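Local coordinates for surface layer protein (Geobacillus stearothermophilus, PDB 2RA1) that builds, in its full-length form, the crystalline surface layer of the bacterial cell, with this N-terminal part probably binding sugar polymers of the cell wall, at residues A[112-117]-A[208-213]; A[265-270]-A[300-305]; A[342-347]-A[383-388]. All coordinates share one frame; numbering follows the deposited sequence.

Contact 1: residues A[112-117]-A[208-213]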
ATOM      1  N   ALA A 112       2.576 -24.932   1.784  1.00 33.83           N
ATOM      2  CA  ALA A 112       2.466 -25.684   0.533  1.00 35.34           C
ATOM      3  C   ALA A 112       1.782 -24.846  -0.535  1.00 37.44           C
ATOM      4  O   ALA A 112       2.157 -24.911  -1.705  1.00 41.46           O
ATOM      5  CB  ALA A 112       1.738 -27.006   0.720  1.00 22.93           C
ATOM      6  N   ALA A 113       0.795 -24.049  -0.133  1.00 33.30           N
ATOM      7  CA  ALA A 113       0.091 -23.205  -1.092  1.00 30.99           C
ATOM      8  C   ALA A 113       0.971 -22.077  -1.633  1.00 31.08           C
ATOM      9  O   ALA A 113       0.799 -21.659  -2.773  1.00 35.66           O
ATOM     10  CB  ALA A 113      -1.191 -22.642  -0.498  1.00 25.69           C
ATOM     11  N   VAL A 114       1.903 -21.574  -0.831  1.00 26.56           N
ATOM     12  CA  VAL A 114       2.773 -20.525  -1.340  1.00 29.49           C
ATOM     13  C   VAL A 114       3.923 -21.149  -2.123  1.00 30.40           C
ATOM     14  O   VAL A 114       4.428 -20.565  -3.067  1.00 36.44           O
ATOM     15  CB  VAL A 114       3.271 -19.535  -0.235  1.00 34.94           C
ATOM     16  CG1 VAL A 114       2.283 -19.493   0.959  1.00 21.92           C
ATOM     17  CG2 VAL A 114       4.678 -19.858   0.221  1.00 29.38           C
ATOM     18  N   ASP A 115       4.314 -22.355  -1.742  1.00 39.94           N
ATOM     19  CA  ASP A 115       5.347 -23.069  -2.479  1.00 41.85           C
ATOM     20  C   ASP A 115       4.820 -23.455  -3.851  1.00 42.15           C
ATOM     21  O   ASP A 115       5.545 -23.380  -4.832  1.00 40.59           O
ATOM     22  CB  ASP A 115       5.871 -24.275  -1.693  1.00 31.27           C
ATOM     23  CG  ASP A 115       6.803 -23.862  -0.554  1.00 37.94           C
ATOM     24  OD1 ASP A 115       7.176 -24.718   0.262  1.00 39.79           O
ATOM     25  OD2 ASP A 115       7.162 -22.669  -0.462  1.00 45.18           O
ATOM     26  N   ALA A 116       3.545 -23.818  -3.922  1.00 34.70           N
ATOM     27  CA  ALA A 116       2.933 -24.135  -5.204  1.00 32.38           C
ATOM     28  C   ALA A 116       2.351 -22.907  -5.892  1.00 38.13           C
ATOM     29  O   ALA A 116       1.632 -23.024  -6.884  1.00 42.12           O
ATOM     30  CB  ALA A 116       1.861 -25.210  -5.029  1.00 27.55           C
ATOM     31  N   LYS A 117       2.637 -21.725  -5.356  1.00 46.37           N
ATOM     32  CA  LYS A 117       2.083 -20.468  -5.891  1.00 46.88           C
ATOM     33  C   LYS A 117       0.579 -20.518  -6.195  1.00 45.01           C
ATOM     34  O   LYS A 117       0.135 -20.038  -7.240  1.00 51.00           O
ATOM     35  CB  LYS A 117       2.867 -20.014  -7.136  1.00 43.34           C
ATOM     36  CG  LYS A 117       4.361 -19.871  -6.877  1.00 48.12           C
ATOM     37  CD  LYS A 117       5.089 -19.129  -8.000  1.00 60.86           C
ATOM     38  CE  LYS A 117       6.411 -18.542  -7.505  1.00 65.36           C
ATOM     39  NZ  LYS A 117       7.088 -19.481  -6.546  1.00 68.95           N
ATOM     40  N   ASP A 208       7.339 -12.944  -2.560  1.00 41.76           N
ATOM     41  CA  ASP A 208       7.657 -13.585  -3.826  1.00 37.59           C
ATOM     42  C   ASP A 208       6.645 -14.624  -4.273  1.00 33.56           C
ATOM     43  O   ASP A 208       6.489 -14.875  -5.458  1.00 40.42           O
ATOM     44  CB  ASP A 208       9.041 -14.206  -3.744  1.00 42.55           C
ATOM     45  CG  ASP A 208      10.139 -13.180  -3.941  1.00 59.46           C
ATOM     46  OD1 ASP A 208       9.868 -12.159  -4.597  1.00 60.07           O
ATOM     47  OD2 ASP A 208      11.266 -13.390  -3.448  1.00 72.24           O
ATOM     48  N   ALA A 209       5.945 -15.217  -3.322  1.00 38.28           N
ATOM     49  CA  ALA A 209       5.066 -16.347  -3.602  1.00 40.77           C
ATOM     50  C   ALA A 209       4.098 -16.144  -4.778  1.00 43.10           C
ATOM     51  O   ALA A 209       3.885 -17.059  -5.577  1.00 45.51           O
ATOM     52  CB  ALA A 209       4.308 -16.729  -2.340  1.00 44.40           C
ATOM     53  N   PHE A 210       3.508 -14.956  -4.880  1.00 37.54           N
ATOM     54  CA  PHE A 210       2.481 -14.713  -5.890  1.00 38.29           C
ATOM     55  C   PHE A 210       2.691 -13.363  -6.577  1.00 34.28           C
ATOM     56  O   PHE A 210       1.750 -12.785  -7.112  1.00 34.43           O
ATOM     57  CB  PHE A 210       1.076 -14.709  -5.262  1.00 34.25           C
ATOM     58  CG  PHE A 210       0.855 -15.765  -4.213  1.00 35.19           C
ATOM     59  CD1 PHE A 210       0.950 -15.452  -2.865  1.00 33.27           C
ATOM     60  CD2 PHE A 210       0.530 -17.068  -4.574  1.00 39.46           C
ATOM     61  CE1 PHE A 210       0.746 -16.417  -1.888  1.00 33.07           C
ATOM     62  CE2 PHE A 210       0.325 -18.042  -3.608  1.00 38.05           C
ATOM     63  CZ  PHE A 210       0.435 -17.724  -2.262  1.00 33.80           C
ATOM     64  N   LYS A 211       3.919 -12.861  -6.548  1.00 32.27           N
ATOM     65  CA  LYS A 211       4.209 -11.494  -6.971  1.00 38.66           C
ATOM     66  C   LYS A 211       3.746 -11.152  -8.382  1.00 40.63           C
ATOM     67  O   LYS A 211       3.082 -10.128  -8.596  1.00 38.62           O
ATOM     68  CB  LYS A 211       5.701 -11.224  -6.863  1.00 39.49           C
ATOM     69  CG  LYS A 211       6.063  -9.815  -7.218  1.00 42.88           C
ATOM     70  CD  LYS A 211       7.528  -9.558  -6.945  1.00 53.30           C
ATOM     71  CE  LYS A 211       7.827  -9.586  -5.453  1.00 62.29           C
ATOM     72  NZ  LYS A 211       9.211  -9.092  -5.194  1.00 69.08           N
ATOM     73  N   ALA A 212       4.100 -12.000  -9.345  1.00 39.77           N
ATOM     74  CA  ALA A 212       3.703 -11.743 -10.724  1.00 41.81           C
ATOM     75  C   ALA A 212       2.190 -11.731 -10.835  1.00 47.67           C
ATOM     76  O   ALA A 212       1.618 -10.822 -11.445  1.00 44.98           O
ATOM     77  CB  ALA A 212       4.325 -12.757 -11.701  1.00 31.46           C
ATOM     78  N   GLU A 213       1.528 -12.716 -10.235  1.00 46.01           N
ATOM     79  CA  GLU A 213       0.080 -12.785 -10.381  1.00 38.83           C
ATOM     80  C   GLU A 213      -0.568 -11.559  -9.761  1.00 43.22           C
ATOM     81  O   GLU A 213      -1.492 -10.966 -10.327  1.00 48.51           O
ATOM     82  CB  GLU A 213      -0.485 -14.048  -9.762  1.00 35.49           C
ATOM     83  CG  GLU A 213      -2.006 -13.994  -9.636  1.00 34.52           C
ATOM     84  CD  GLU A 213      -2.612 -15.346  -9.301  1.00 42.63           C
ATOM     85  OE1 GLU A 213      -1.845 -16.252  -8.912  1.00 39.70           O
ATOM     86  OE2 GLU A 213      -3.847 -15.500  -9.443  1.00 46.17           O
TER
HETATM   87  O   HOH W   1      -2.595 -18.820  -8.174  1.00 30.71           O
HETATM   88  O   HOH W   2       0.502 -16.686  -8.154  1.00 37.30           O
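Lys117 O accepts a hydrogen bond from water 1 at 3.1 Å, and the same water donates to Glu213 OE1 at 2.8 Å. A second link to Lys117 O, from water 2, is weak. Water 2 also lies in the plane of the Phe210 ring, at its edge. No direct hydrogen bond crosses between 112-117 and 208-213.

Phe210 fills the middle. Its CE2 edge meets the backbone carbon Lys117 C at 3.6 Å and Ala113 O at 3.7 Å. Ring atom CZ approaches Val114 CA obliquely, and the two side chains cross at about a right angle. Ala209 CB lies over one face of the ring, offset toward its rim, and packs against Val114 CB at 3.7 Å. With chi1 at -40°, CG of Phe210 stands beside its own backbone N, which sends the ring toward the end of helix 89-115. Leu119 and Ala122 of helix 119-135 also touch it.

The aliphatic chain of Lys117 runs past Ala209 O, with CG nearest at 3.1 Å. Lys117 has positive phi and is the C-prime residue of the Schellman motif that ends this helix. Lys117 N bonds back to Val114 O, and the next backbone N bonds to Ala113 O.

Phe210 is the N-cap residue of helix 211-228, so the C-terminal end of one helix meets the N-terminal end of another. Their link rests mainly on apolar and carbon-oxygen packing round Phe210, supplemented by the water bridge.

Contact 2: residues A[265-270]-A[300-305]; sequences TLKGTE and TYTVVT
Thr265 and Thr302 form an antiparallel hydrogen-bonded pair between strands 262-266 and 300-305, neighbours in the antiparallel sheet of the bacterial Ig-like domain. The backbone bonds and the face with Leu266 and Tyr301 are the close-packed part. Thr302 N gives a nearly straight bond to Thr265 O at 2.8 Å, in the carbonyl plane. Thr265 N returns one to Thr302 O at 3.0 Å. Lys267 N adds a third, to Thr300 O at 3.1 Å, with the donor tilted 25° from the carbonyl plane. The same Thr265 O is approached by Tyr301 CA at 3.3 Å in a CA-H...O contact.

Leu266 faces Tyr301 in the non-hydrogen-bonded pair. Leu266 CD1 sits over one face of the Tyr301 ring, offset toward its rim. The ring atom CD2 lies 3.8 Å from Leu266 CA. Tyr301 CG stands beside its backbone N (chi1 -73°), which lays the ring alongside the neighbouring strand. Tyr301 OH is bonded to Val296 N, and Ile264 and Leu273 also touch the Tyr301 side chain. An alanine in place of Tyr301 is likely to leave Leu266 without the ring beneath it and Val296 N without its hydroxyl partner.

The side chains of Thr265, Thr302 and Lys267 form the more open face. Water 3 joins Thr265 OG1 to Thr302 O there. Thr302 CG2 touches Lys267 CB at 3.7 Å. The Lys267 chain stretches beside Thr300 and carries NZ to a salt bridge with Glu322. Lys267 is the second residue of a type II turn from Leu266 to Thr269, where Leu266 O accepts from both Thr269 N and Thr269 OG1.

The chemistry is lopsided: backbone bonds fix the strand register, the Tyr301 ring packs under Leu266 on one face, and water, threonines and a lysine dress the other.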
ATOM      1  N   THR A 265     -11.895  33.017 -27.754  1.00 39.61           N
ATOM      2  CA  THR A 265     -12.573  34.301 -27.775  1.00 29.09           C
ATOM      3  C   THR A 265     -12.037  35.202 -26.674  1.00 25.68           C
ATOM      4  O   THR A 265     -11.865  34.773 -25.528  1.00 28.46           O
ATOM      5  CB  THR A 265     -14.089  34.132 -27.577  1.00 33.65           C
ATOM      6  OG1 THR A 265     -14.605  33.214 -28.551  1.00 30.50           O
ATOM      7  CG2 THR A 265     -14.792  35.477 -27.716  1.00 33.62           C
ATOM      8  N   LEU A 266     -11.734  36.443 -27.040  1.00 25.81           N
ATOM      9  CA  LEU A 266     -11.540  37.505 -26.065  1.00 35.29           C
ATOM     10  C   LEU A 266     -12.809  37.569 -25.239  1.00 34.78           C
ATOM     11  O   LEU A 266     -13.845  37.979 -25.740  1.00 42.68           O
ATOM     12  CB  LEU A 266     -11.319  38.836 -26.786  1.00 44.73           C
ATOM     13  CG  LEU A 266     -11.154  40.081 -25.913  1.00 49.19           C
ATOM     14  CD1 LEU A 266     -10.286  39.803 -24.695  1.00 48.03           C
ATOM     15  CD2 LEU A 266     -10.571  41.217 -26.744  1.00 44.46           C
ATOM     16  N   LYS A 267     -12.727  37.145 -23.984  1.00 39.32           N
ATOM     17  CA  LYS A 267     -13.918  36.884 -23.186  1.00 43.71           C
ATOM     18  C   LYS A 267     -14.894  38.049 -23.120  1.00 55.33           C
ATOM     19  O   LYS A 267     -14.492  39.199 -22.926  1.00 56.16           O
ATOM     20  CB  LYS A 267     -13.535  36.468 -21.773  1.00 41.37           C
ATOM     21  CG  LYS A 267     -14.705  36.516 -20.808  1.00 37.73           C
ATOM     22  CD  LYS A 267     -14.276  36.060 -19.427  1.00 41.65           C
ATOM     23  CE  LYS A 267     -15.422  36.096 -18.428  1.00 45.82           C
ATOM     24  NZ  LYS A 267     -15.228  35.051 -17.389  1.00 42.33           N
ATOM     25  N   GLY A 268     -16.178  37.736 -23.288  1.00 62.02           N
ATOM     26  CA  GLY A 268     -17.236  38.726 -23.163  1.00 63.37           C
ATOM     27  C   GLY A 268     -17.328  39.689 -24.333  1.00 61.66           C
ATOM     28  O   GLY A 268     -18.117  40.629 -24.322  1.00 67.39           O
ATOM     29  N   THR A 269     -16.516  39.460 -25.352  1.00 53.86           N
ATOM     30  CA  THR A 269     -16.599  40.253 -26.563  1.00 49.81           C
ATOM     31  C   THR A 269     -16.787  39.307 -27.744  1.00 55.43           C
ATOM     32  O   THR A 269     -17.009  38.112 -27.559  1.00 52.75           O
ATOM     33  CB  THR A 269     -15.346  41.112 -26.748  1.00 45.06           C
ATOM     34  OG1 THR A 269     -14.360  40.375 -27.475  1.00 47.64           O
ATOM     35  CG2 THR A 269     -14.785  41.517 -25.378  1.00 44.42           C
ATOM     36  N   GLU A 270     -16.719  39.837 -28.957  1.00 58.62           N
ATOM     37  CA  GLU A 270     -16.898  38.999 -30.136  1.00 58.41           C
ATOM     38  C   GLU A 270     -15.578  38.805 -30.876  1.00 50.30           C
ATOM     39  O   GLU A 270     -15.529  38.152 -31.910  1.00 40.97           O
ATOM     40  CB  GLU A 270     -17.964  39.594 -31.057  1.00 63.91           C
ATOM     41  CG  GLU A 270     -19.375  39.386 -30.544  1.00 73.31           C
ATOM     42  CD  GLU A 270     -20.308  40.533 -30.888  1.00 85.27           C
ATOM     43  OE1 GLU A 270     -21.486  40.486 -30.468  1.00 92.28           O
ATOM     44  OE2 GLU A 270     -19.867  41.486 -31.568  1.00 87.08           O
ATOM     45  N   THR A 300      -8.394  38.217 -20.570  1.00 49.80           N
ATOM     46  CA  THR A 300      -8.848  36.864 -20.294  1.00 40.07           C
ATOM     47  C   THR A 300      -9.471  36.291 -21.567  1.00 35.70           C
ATOM     48  O   THR A 300     -10.137  37.003 -22.334  1.00 30.06           O
ATOM     49  CB  THR A 300      -9.840  36.853 -19.105  1.00 44.15           C
ATOM     50  OG1 THR A 300      -9.164  37.298 -17.917  1.00 44.05           O
ATOM     51  CG2 THR A 300     -10.390  35.463 -18.867  1.00 40.56           C
ATOM     52  N   TYR A 301      -9.224  35.010 -21.810  1.00 30.32           N
ATOM     53  CA  TYR A 301      -9.649  34.389 -23.055  1.00 31.27           C
ATOM     54  C   TYR A 301     -10.410  33.144 -22.737  1.00 36.50           C
ATOM     55  O   TYR A 301     -10.065  32.418 -21.809  1.00 39.31           O
ATOM     56  CB  TYR A 301      -8.437  34.065 -23.956  1.00 30.85           C
ATOM     57  CG  TYR A 301      -7.826  35.306 -24.567  1.00 34.07           C
ATOM     58  CD1 TYR A 301      -6.913  36.079 -23.854  1.00 36.70           C
ATOM     59  CD2 TYR A 301      -8.190  35.731 -25.839  1.00 36.58           C
ATOM     60  CE1 TYR A 301      -6.368  37.231 -24.397  1.00 32.47           C
ATOM     61  CE2 TYR A 301      -7.653  36.887 -26.387  1.00 32.88           C
ATOM     62  CZ  TYR A 301      -6.745  37.630 -25.662  1.00 32.79           C
ATOM     63  OH  TYR A 301      -6.214  38.784 -26.204  1.00 37.89           O
ATOM     64  N   THR A 302     -11.467  32.896 -23.493  1.00 42.48           N
ATOM     65  CA  THR A 302     -12.203  31.657 -23.295  1.00 41.19           C
ATOM     66  C   THR A 302     -11.971  30.647 -24.452  1.00 36.06           C
ATOM     67  O   THR A 302     -12.126  30.962 -25.632  1.00 36.20           O
ATOM     68  CB  THR A 302     -13.697  31.918 -22.881  1.00 38.37           C
ATOM     69  OG1 THR A 302     -14.538  30.871 -23.360  1.00 41.72           O
ATOM     70  CG2 THR A 302     -14.191  33.229 -23.423  1.00 47.81           C
ATOM     71  N   VAL A 303     -11.557  29.444 -24.069  1.00 38.78           N
ATOM     72  CA  VAL A 303     -11.221  28.367 -24.985  1.00 36.05           C
ATOM     73  C   VAL A 303     -12.284  27.275 -24.993  1.00 38.37           C
ATOM     74  O   VAL A 303     -12.419  26.505 -24.043  1.00 45.88           O
ATOM     75  CB  VAL A 303      -9.901  27.705 -24.568  1.00 37.17           C
ATOM     76  CG1 VAL A 303      -9.522  26.593 -25.555  1.00 23.63           C
ATOM     77  CG2 VAL A 303      -8.780  28.765 -24.411  1.00 31.80           C
ATOM     78  N   VAL A 304     -13.026  27.197 -26.083  1.00 30.22           N
ATOM     79  CA  VAL A 304     -14.041  26.181 -26.237  1.00 26.20           C
ATOM     80  C   VAL A 304     -13.522  25.023 -27.110  1.00 29.65           C
ATOM     81  O   VAL A 304     -13.230  25.204 -28.296  1.00 24.71           O
ATOM     82  CB  VAL A 304     -15.350  26.812 -26.819  1.00 34.05           C
ATOM     83  CG1 VAL A 304     -16.338  25.752 -27.247  1.00 27.71           C
ATOM     84  CG2 VAL A 304     -15.983  27.744 -25.793  1.00 28.03           C
ATOM     85  N   THR A 305     -13.406  23.843 -26.504  1.00 28.55           N
ATOM     86  CA  THR A 305     -12.963  22.629 -27.186  1.00 28.14           C
ATOM     87  C   THR A 305     -14.148  21.750 -27.514  1.00 30.21           C
ATOM     88  O   THR A 305     -15.008  21.509 -26.676  1.00 43.89           O
ATOM     89  CB  THR A 305     -12.014  21.776 -26.296  1.00 40.84           C
ATOM     90  OG1 THR A 305     -12.402  21.895 -24.919  1.00 37.75           O
ATOM     91  CG2 THR A 305     -10.577  22.224 -26.442  1.00 24.57           C
TER
HETATM   92  O   HOH W   3     -14.199  30.464 -27.271  1.00 35.18           O

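Contact 3: residues A[342-347]-A[383-388]; sequences EDSAVD and NTTGKK
Thr384 and Asp343 are joined by a mixed pair of bonds, in which a side chain stands in for one backbone acceptor. Thr384 N bonds to Asp343 O at 2.8 Å, nearly along the C=O axis. In return, Asp343 N bonds not to a carbonyl but to Thr384 OG1, at 2.9 Å. That hydroxyl lies between its own backbone N and carbonyl carbon (chi1 58°), a rotation that brings it up to the Asp343 N-H. It is also bonded to Pro341 O, so two backbone groups hold it. The Val346 and Thr384 side chains cross at about a right angle, with CG2 of Val346 near the hydroxyl.

A second grip comes from Glu342. Its extended chain passes along Thr385, with CG 3.5 Å from Thr385 CA. Its OE2 then takes the Gly386 N-H at 2.8 Å, met on the anti side and close to the carboxylate plane. CG is anti to the backbone N (chi1 -166°), and this lets the carboxylate reach the turn. Gly386 has positive phi, in the third position of a type II turn from Thr384 to Lys387.

Asn383 and Ser344 pack by carbon and amide contacts. Asn383 CB meets Ser344 O at 3.3 Å, while Thr385 CG2 presses against Ser344 N at 3.4 Å. Lys387 NZ draws the loop together by bonding to both Asn383 O and Thr385 O.

Each segment holds an Asx turn: Asp343 OD1 accepts from Ala345 N, and Asn383 OD1 from Thr385 N. The two Asx turns and the type II turn shape the irregular end of the small antiparallel sheet of strands 346-347 and 381-382, where Thr384 and Glu342 touch Val410 of strand 406-410.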
ATOM      1  N   GLU A 342      34.757  26.976 -15.025  1.00 32.78           N
ATOM      2  CA  GLU A 342      35.653  26.928 -16.175  1.00 30.00           C
ATOM      3  C   GLU A 342      35.148  25.853 -17.126  1.00 31.67           C
ATOM      4  O   GLU A 342      35.212  24.666 -16.808  1.00 30.24           O
ATOM      5  CB  GLU A 342      37.089  26.593 -15.748  1.00 30.81           C
ATOM      6  CG  GLU A 342      38.162  26.860 -16.843  1.00 47.41           C
ATOM      7  CD  GLU A 342      39.537  26.229 -16.539  1.00 46.06           C
ATOM      8  OE1 GLU A 342      39.696  25.587 -15.478  1.00 43.88           O
ATOM      9  OE2 GLU A 342      40.460  26.371 -17.370  1.00 47.32           O
ATOM     10  N   ASP A 343      34.631  26.266 -18.279  1.00 29.52           N
ATOM     11  CA  ASP A 343      34.076  25.322 -19.244  1.00 37.48           C
ATOM     12  C   ASP A 343      34.140  25.950 -20.629  1.00 37.61           C
ATOM     13  O   ASP A 343      34.140  27.170 -20.753  1.00 38.15           O
ATOM     14  CB  ASP A 343      32.618  24.986 -18.886  1.00 32.84           C
ATOM     15  CG  ASP A 343      32.133  23.698 -19.538  1.00 46.18           C
ATOM     16  OD1 ASP A 343      31.471  23.758 -20.613  1.00 33.55           O
ATOM     17  OD2 ASP A 343      32.422  22.619 -18.963  1.00 59.69           O
ATOM     18  N   SER A 344      34.182  25.123 -21.664  1.00 31.16           N
ATOM     19  CA  SER A 344      34.271  25.643 -23.021  1.00 39.18           C
ATOM     20  C   SER A 344      32.931  26.164 -23.559  1.00 36.25           C
ATOM     21  O   SER A 344      32.890  26.807 -24.604  1.00 35.10           O
ATOM     22  CB  SER A 344      34.895  24.605 -23.961  1.00 45.90           C
ATOM     23  OG  SER A 344      34.726  23.297 -23.453  1.00 58.61           O
ATOM     24  N   ALA A 345      31.843  25.908 -22.837  1.00 30.39           N
ATOM     25  CA  ALA A 345      30.535  26.450 -23.220  1.00 30.96           C
ATOM     26  C   ALA A 345      29.607  26.612 -22.011  1.00 36.03           C
ATOM     27  O   ALA A 345      28.878  25.696 -21.633  1.00 38.60           O
ATOM     28  CB  ALA A 345      29.879  25.594 -24.318  1.00 30.33           C
ATOM     29  N   VAL A 346      29.656  27.797 -21.416  1.00 31.10           N
ATOM     30  CA  VAL A 346      28.860  28.149 -20.245  1.00 20.94           C
ATOM     31  C   VAL A 346      27.640  28.973 -20.680  1.00 20.62           C
ATOM     32  O   VAL A 346      27.785  30.049 -21.243  1.00 23.51           O
ATOM     33  CB  VAL A 346      29.729  28.978 -19.262  1.00 27.89           C
ATOM     34  CG1 VAL A 346      28.906  29.573 -18.138  1.00 20.76           C
ATOM     35  CG2 VAL A 346      30.890  28.136 -18.728  1.00 20.66           C
ATOM     36  N   ASP A 347      26.446  28.444 -20.442  1.00 25.09           N
ATOM     37  CA  ASP A 347      25.202  29.147 -20.738  1.00 29.40           C
ATOM     38  C   ASP A 347      24.944  30.242 -19.697  1.00 32.16           C
ATOM     39  O   ASP A 347      24.623  29.961 -18.548  1.00 35.56           O
ATOM     40  CB  ASP A 347      24.041  28.144 -20.760  1.00 33.68           C
ATOM     41  CG  ASP A 347      22.714  28.771 -21.151  1.00 32.38           C
ATOM     42  OD1 ASP A 347      22.617  29.999 -21.184  1.00 32.72           O
ATOM     43  OD2 ASP A 347      21.752  28.026 -21.412  1.00 37.23           O
ATOM     44  N   ASN A 383      33.059  30.633 -23.615  1.00 31.63           N
ATOM     45  CA  ASN A 383      34.137  29.716 -23.289  1.00 28.37           C
ATOM     46  C   ASN A 383      35.077  30.338 -22.251  1.00 29.26           C
ATOM     47  O   ASN A 383      35.780  31.300 -22.539  1.00 32.95           O
ATOM     48  CB  ASN A 383      34.903  29.402 -24.575  1.00 33.34           C
ATOM     49  CG  ASN A 383      35.953  28.326 -24.387  1.00 35.10           C
ATOM     50  OD1 ASN A 383      36.454  28.106 -23.286  1.00 29.33           O
ATOM     51  ND2 ASN A 383      36.278  27.639 -25.466  1.00 36.42           N
ATOM     52  N   THR A 384      35.086  29.793 -21.042  1.00 26.23           N
ATOM     53  CA  THR A 384      35.867  30.372 -19.947  1.00 31.09           C
ATOM     54  C   THR A 384      37.153  29.600 -19.666  1.00 33.91           C
ATOM     55  O   THR A 384      37.902  29.940 -18.742  1.00 40.61           O
ATOM     56  CB  THR A 384      35.049  30.450 -18.621  1.00 26.57           C
ATOM     57  OG1 THR A 384      34.596  29.140 -18.262  1.00 29.56           O
ATOM     58  CG2 THR A 384      33.841  31.356 -18.784  1.00 27.88           C
ATOM     59  N   THR A 385      37.402  28.562 -20.459  1.00 33.76           N
ATOM     60  CA  THR A 385      38.567  27.712 -20.254  1.00 41.95           C
ATOM     61  C   THR A 385      39.854  28.528 -20.333  1.00 40.42           C
ATOM     62  O   THR A 385      40.021  29.382 -21.207  1.00 35.22           O
ATOM     63  CB  THR A 385      38.625  26.521 -21.252  1.00 40.87           C
ATOM     64  OG1 THR A 385      38.579  27.020 -22.585  1.00 49.43           O
ATOM     65  CG2 THR A 385      37.457  25.569 -21.048  1.00 31.86           C
ATOM     66  N   GLY A 386      40.752  28.255 -19.390  1.00 45.51           N
ATOM     67  CA  GLY A 386      42.020  28.953 -19.285  1.00 43.41           C
ATOM     68  C   GLY A 386      41.897  30.423 -18.928  1.00 49.42           C
ATOM     69  O   GLY A 386      42.845  31.185 -19.099  1.00 57.57           O
ATOM     70  N   LYS A 387      40.731  30.835 -18.445  1.00 45.67           N
ATOM     71  CA  LYS A 387      40.555  32.214 -18.008  1.00 34.70           C
ATOM     72  C   LYS A 387      40.318  32.286 -16.508  1.00 38.34           C
ATOM     73  O   LYS A 387      39.737  31.382 -15.914  1.00 38.56           O
ATOM     74  CB  LYS A 387      39.430  32.899 -18.793  1.00 35.92           C
ATOM     75  CG  LYS A 387      39.842  33.284 -20.217  1.00 37.85           C
ATOM     76  CD  LYS A 387      38.653  33.482 -21.137  1.00 53.57           C
ATOM     77  CE  LYS A 387      38.968  33.040 -22.571  1.00 66.18           C
ATOM     78  NZ  LYS A 387      38.762  31.552 -22.771  1.00 69.40           N
ATOM     79  N   LYS A 388      40.791  33.362 -15.894  1.00 36.83           N
ATOM     80  CA  LYS A 388      40.570  33.565 -14.475  1.00 36.61           C
ATOM     81  C   LYS A 388      39.490  34.616 -14.217  1.00 35.53           C
ATOM     82  O   LYS A 388      38.927  34.686 -13.116  1.00 39.50           O
ATOM     83  CB  LYS A 388      41.888  33.890 -13.775  1.00 41.99           C
ATOM     84  CG  LYS A 388      42.658  32.625 -13.385  1.00 44.80           C
ATOM     85  CD  LYS A 388      42.099  32.053 -12.080  1.00 52.06           C
ATOM     86  CE  LYS A 388      41.955  30.528 -12.125  1.00 57.39           C
ATOM     87  NZ  LYS A 388      43.245  29.832 -12.038  1.00 51.60           N
TER

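How the contacts relate
The contacts follow one another along the chain, each closing before the next opens. Contact 1 lies in the helical part, where the end of helix 89-115 meets the start of helix 211-228. Contact 2 joins strands 262-266 and 300-305 of the seven-stranded antiparallel sheet in the Ig-like region. Contact 3 sits further on, beside the short sheet of strands 346-347 and 381-382. Their centres are about 58 Å (1 and 2), about 59 Å (1 and 3) and about 49 Å (2 and 3) apart, and none touch. They share no helix or sheet. This spacing fits an elongated fragment of separate modules, with each contact lying within its own part.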